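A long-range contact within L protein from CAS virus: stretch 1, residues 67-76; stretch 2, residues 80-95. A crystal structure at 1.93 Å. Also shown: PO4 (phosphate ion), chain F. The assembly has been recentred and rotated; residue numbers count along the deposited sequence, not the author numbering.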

# COMPACT_ATOMS: atom_id res chain seq x y z
N SER B 67 6.78 14.23 21.19
CA SER B 67 6.11 14.36 22.46
C SER B 67 5.33 15.68 22.52
O SER B 67 5.47 16.56 21.67
N LEU B 68 4.52 15.81 23.57
CA LEU B 68 3.86 17.09 23.82
C LEU B 68 4.88 18.22 23.94
O LEU B 68 4.69 19.30 23.36
N ASN B 69 5.97 17.99 24.68
CA ASN B 69 6.99 19.02 24.83
C ASN B 69 7.51 19.49 23.48
O ASN B 69 7.74 20.69 23.27
N MET B 70 7.69 18.55 22.53
CA MET B 70 8.18 18.92 21.20
C MET B 70 7.11 19.64 20.40
O MET B 70 7.44 20.51 19.58
N VAL B 71 5.85 19.27 20.57
CA VAL B 71 4.78 20.01 19.92
C VAL B 71 4.79 21.46 20.39
O VAL B 71 4.73 22.39 19.58
N ILE B 72 4.89 21.66 21.70
CA ILE B 72 4.86 23.02 22.22
C ILE B 72 6.12 23.78 21.82
O ILE B 72 6.06 24.99 21.56
N ASP B 73 7.26 23.09 21.72
CA ASP B 73 8.47 23.71 21.19
C ASP B 73 8.22 24.30 19.81
O ASP B 73 8.77 25.35 19.48
N ARG B 74 7.41 23.63 18.99
CA ARG B 74 7.11 24.11 17.65
C ARG B 74 6.13 25.27 17.64
O ARG B 74 5.90 25.85 16.58
N ALA B 75 5.56 25.62 18.79
CA ALA B 75 4.65 26.74 18.93
C ALA B 75 5.21 27.85 19.80
O ALA B 75 5.07 29.03 19.47
N ILE B 76 5.83 27.49 20.92
CA ILE B 76 6.36 28.43 21.90
C ILE B 76 7.74 27.94 22.31
O ILE B 76 7.85 27.03 23.15
N PRO B 80 8.04 25.60 30.30
CA PRO B 80 8.50 24.62 31.28
C PRO B 80 8.35 23.20 30.74
O PRO B 80 7.58 22.94 29.81
N THR B 81 9.11 22.29 31.34
CA THR B 81 9.05 20.88 30.98
C THR B 81 7.72 20.30 31.44
O THR B 81 7.41 20.32 32.64
N PHE B 82 6.92 19.80 30.51
CA PHE B 82 5.68 19.13 30.86
C PHE B 82 5.91 17.64 31.02
O PHE B 82 6.98 17.10 30.73
N GLN B 83 4.87 16.96 31.50
CA GLN B 83 4.91 15.51 31.55
C GLN B 83 5.12 14.96 30.14
O GLN B 83 4.80 15.60 29.14
N HIS B 84 5.69 13.77 30.08
CA HIS B 84 5.92 13.12 28.80
C HIS B 84 4.62 12.52 28.30
O HIS B 84 4.02 11.67 28.97
N ILE B 85 4.17 12.98 27.14
CA ILE B 85 2.97 12.50 26.46
C ILE B 85 3.32 12.38 24.99
O ILE B 85 4.00 13.25 24.44
N VAL B 86 2.84 11.33 24.34
CA VAL B 86 2.90 11.21 22.89
C VAL B 86 1.48 11.13 22.36
O VAL B 86 0.84 10.07 22.43
N PRO B 87 0.94 12.21 21.82
CA PRO B 87 -0.43 12.19 21.31
C PRO B 87 -0.51 11.42 20.00
O PRO B 87 0.46 11.29 19.26
N ASP B 88 -1.71 10.90 19.72
CA ASP B 88 -1.92 10.21 18.46
C ASP B 88 -1.88 11.17 17.28
O ASP B 88 -1.45 10.80 16.18
N GLY B 89 -2.32 12.40 17.48
CA GLY B 89 -2.29 13.39 16.42
C GLY B 89 -2.22 14.76 17.03
O GLY B 89 -2.47 14.95 18.23
N TYR B 90 -1.85 15.73 16.20
CA TYR B 90 -1.74 17.11 16.65
C TYR B 90 -1.77 18.04 15.44
O TYR B 90 -1.55 17.62 14.30
N THR B 91 -2.03 19.31 15.72
CA THR B 91 -1.73 20.35 14.75
C THR B 91 -1.48 21.66 15.50
O THR B 91 -2.02 21.87 16.59
N ILE B 92 -0.63 22.50 14.93
CA ILE B 92 -0.34 23.83 15.44
C ILE B 92 -0.86 24.84 14.43
O ILE B 92 -0.34 24.93 13.30
N ASP B 93 -1.87 25.59 14.82
CA ASP B 93 -2.43 26.65 13.99
C ASP B 93 -1.87 27.97 14.53
O ASP B 93 -2.38 28.53 15.50
N ARG B 94 -0.79 28.45 13.91
CA ARG B 94 -0.18 29.69 14.39
C ARG B 94 -1.03 30.90 14.04
O ARG B 94 -0.95 31.93 14.72
N ALA B 95 -1.84 30.80 12.99
CA ALA B 95 -2.77 31.87 12.65
C ALA B 95 -3.76 32.11 13.79
O ALA B 95 -3.95 33.24 14.24

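A short helix packs its apolar side chains against an extended segment and the strand that follows it, while polar groups at the start of the helix tie it to the same segment and to a phosphate ion. The two stretches bury 735 Å² between them, both sides summed.

Leu68, Val71 and Ile72 point toward stretch 2. From that stretch Phe82, Pro87, Tyr90 and Ile92 point toward stretch 1. Leu68 (chi1 t, chi2 p) brings CD2 to 3.9 Å from Ile85 CD1 and 4.3 Å from Phe82 CB. Ile85 is an m, t rotamer whose CA-to-CB bond runs sideways. Pro87 CD is 4.2 Å from Leu68 N. Ile72 (m, t) reaches Phe82, with its CD1 3.4 Å from Phe82 CE2. Phe82 has chi1 m; its CB meets Leu68 CD2 and its ring meets Ile72 CD1.

Val71 (t) packs on Tyr90 and Ile92. Its CG2 lies over one face of the Tyr90 ring, 4.1 Å from the centroid and 16° off the normal, a CH-pi contact. Tyr90 is a p rotamer. Val71 CG1 is 4.0 Å from Ile92 CD1 and also lies near Tyr90 CD1, at 4.1 Å. Ile92 is an m, t rotamer. Its CD1 is 3.3 Å from Val71 O and 3.5 Å from Arg74 CB, and its CG2 is 3.9 Å from Ala75 CB. Thr91, between Tyr90 and Ile92 in the strand, points away, as expected from strand alternation.

Asn69 (chi1 m) starts out sideways, but its amide end comes nearer to stretch 2. It pairs with the backbone of Phe82 in both directions. Phe82 N donates to Asn69 OD1 at 2.9 Å, and Asn69 ND2 donates to Phe82 O at 3.0 Å. One side chain thus satisfies both backbone polar groups of a loop residue. The backbone adds a hydrogen bond from Leu68 N to Ile85 O at 2.8 Å.

Ser67 (p) caps the helix: its OG accepts from Met70 N at 3.3 Å. The same OG donates to phosphate O3 at 2.8 Å. Asn69 ND2 donates to phosphate O4 at 2.8 Å and more weakly to O2 at 3.4 Å. His84 (t) points its CA-to-CB bond away, but its ring end comes nearer, and ND1 donates to phosphate O2 at 2.8 Å. The ion, probably from the crystallisation liquor, therefore bridges the two stretches.

Water 1 adds a second bridge. It accepts from Asn69 N at 3.0 Å and from Ile85 N at 3.2 Å. It donates to Gln83 O at 2.9 Å and to phosphate O2 at 2.6 Å.

At the far end, Arg94 (m, t, t) is exposed, yet its guanidinium reaches the carbonyl of Arg74. Arg94 NH2 donates to Arg74 O at 2.6 Å, and Arg94 NE adds a weak bond to Arg74 O at 3.3 Å. The carbonyl oxygen lies near the guanidinium plane, at its edge. Arg74 (m, t, t) sends NH1 to Met70 O at 3.1 Å within its own stretch.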

# COMPACT_ATOMS: atom_id res chain seq x y z
CB SER B 67 7.13 14.32 23.60
OG SER B 67 8.00 15.41 23.49
CB LEU B 68 3.02 16.98 25.09
CG LEU B 68 2.37 18.28 25.56
CD1 LEU B 68 1.38 18.72 24.53
CD2 LEU B 68 1.70 18.02 26.90
CB ASN B 69 8.13 18.51 25.72
CG ASN B 69 7.82 18.65 27.20
OD1 ASN B 69 7.25 19.65 27.64
ND2 ASN B 69 8.19 17.65 27.99
CB MET B 70 8.64 17.67 20.44
CG MET B 70 9.79 16.95 21.10
SD MET B 70 10.09 15.36 20.30
CE MET B 70 10.98 14.52 21.59
CB VAL B 71 3.42 19.34 20.19
CG1 VAL B 71 2.28 20.22 19.65
CG2 VAL B 71 3.39 17.96 19.53
CB ILE B 72 4.64 22.98 23.74
CG1 ILE B 72 3.24 22.40 24.01
CG2 ILE B 72 4.76 24.37 24.35
CD1 ILE B 72 3.04 21.93 25.44
CB ASP B 73 9.61 22.70 21.11
CG ASP B 73 10.17 22.38 22.46
OD1 ASP B 73 10.02 23.22 23.38
OD2 ASP B 73 10.76 21.29 22.60
CB ARG B 74 6.57 22.96 16.79
CG ARG B 74 7.61 21.93 16.42
CD ARG B 74 6.99 20.60 15.97
NE ARG B 74 7.99 19.77 15.32
CZ ARG B 74 8.97 19.15 15.96
NH1 ARG B 74 9.09 19.26 17.27
NH2 ARG B 74 9.85 18.42 15.29
CB ALA B 75 3.31 26.27 19.52
CB ILE B 76 5.45 28.56 23.13
CG1 ILE B 76 4.03 28.93 22.71
CG2 ILE B 76 6.01 29.58 24.11
CD1 ILE B 76 3.02 28.69 23.78
CB PRO B 80 7.57 24.85 32.48
CG PRO B 80 6.31 25.31 31.84
CD PRO B 80 6.75 26.19 30.70
CB THR B 81 10.23 20.12 31.60
OG1 THR B 81 11.46 20.61 31.06
CG2 THR B 81 10.12 18.61 31.35
CB PHE B 82 4.60 19.39 29.81
CG PHE B 82 4.20 20.83 29.70
CD1 PHE B 82 3.44 21.42 30.70
CD2 PHE B 82 4.58 21.59 28.61
CE1 PHE B 82 3.07 22.75 30.61
CE2 PHE B 82 4.22 22.93 28.52
CZ PHE B 82 3.46 23.51 29.53
CB GLN B 83 3.61 14.96 32.15
CG GLN B 83 2.35 15.43 31.43
CD GLN B 83 1.78 16.72 32.01
OE1 GLN B 83 2.51 17.66 32.32
NE2 GLN B 83 0.46 16.76 32.17
CB HIS B 84 7.00 12.04 28.90
CG HIS B 84 7.15 11.25 27.64
ND1 HIS B 84 7.71 11.78 26.50
CD2 HIS B 84 6.74 10.00 27.32
CE1 HIS B 84 7.68 10.88 25.53
NE2 HIS B 84 7.09 9.79 26.01
CB ILE B 85 1.77 13.45 26.66
CG1 ILE B 85 1.38 13.57 28.14
CG2 ILE B 85 0.58 13.00 25.83
CD1 ILE B 85 0.36 14.69 28.38
CB VAL B 86 3.74 9.99 22.46
CG1 VAL B 86 3.69 9.82 20.94
CG2 VAL B 86 5.17 10.14 22.95
CB PRO B 87 -0.76 13.66 21.10
CG PRO B 87 0.58 14.26 20.72
CD PRO B 87 1.60 13.51 21.57
CB ASP B 88 -3.26 9.48 18.49
CG ASP B 88 -3.27 8.34 19.46
OD1 ASP B 88 -2.20 7.71 19.63
OD2 ASP B 88 -4.34 8.08 20.04
CB TYR B 90 -0.45 17.35 17.44
CG TYR B 90 0.78 17.34 16.56
CD1 TYR B 90 1.33 18.52 16.08
CD2 TYR B 90 1.38 16.14 16.19
CE1 TYR B 90 2.46 18.51 15.26
CE2 TYR B 90 2.51 16.12 15.38
CZ TYR B 90 3.04 17.31 14.92
OH TYR B 90 4.15 17.30 14.11
CB THR B 91 -2.84 20.52 13.70
OG1 THR B 91 -2.33 21.28 12.59
CG2 THR B 91 -4.06 21.22 14.28
CB ILE B 92 1.15 24.03 15.71
CG1 ILE B 92 1.63 23.00 16.72
CG2 ILE B 92 1.41 25.46 16.20
CD1 ILE B 92 3.11 22.87 16.77
CB ASP B 93 -3.95 26.62 14.04
CG ASP B 93 -4.60 27.63 13.11
OD1 ASP B 93 -3.89 28.52 12.58
OD2 ASP B 93 -5.83 27.53 12.91
CB ARG B 94 1.23 29.84 13.83
CG ARG B 94 2.14 28.73 14.30
CD ARG B 94 3.58 28.93 13.88
NE ARG B 94 4.38 27.78 14.31
CZ ARG B 94 4.45 26.63 13.64
NH1 ARG B 94 3.78 26.47 12.51
NH2 ARG B 94 5.19 25.64 14.12
CB ALA B 95 -3.50 31.54 11.35
P PO4 F . 9.84 14.70 26.46
O1 PO4 F . 10.62 13.75 27.33
O2 PO4 F . 8.36 14.53 26.73
O3 PO4 F . 10.16 14.51 25.00
O4 PO4 F . 10.25 16.10 26.81
O HOH W 1 5.95 15.55 26.47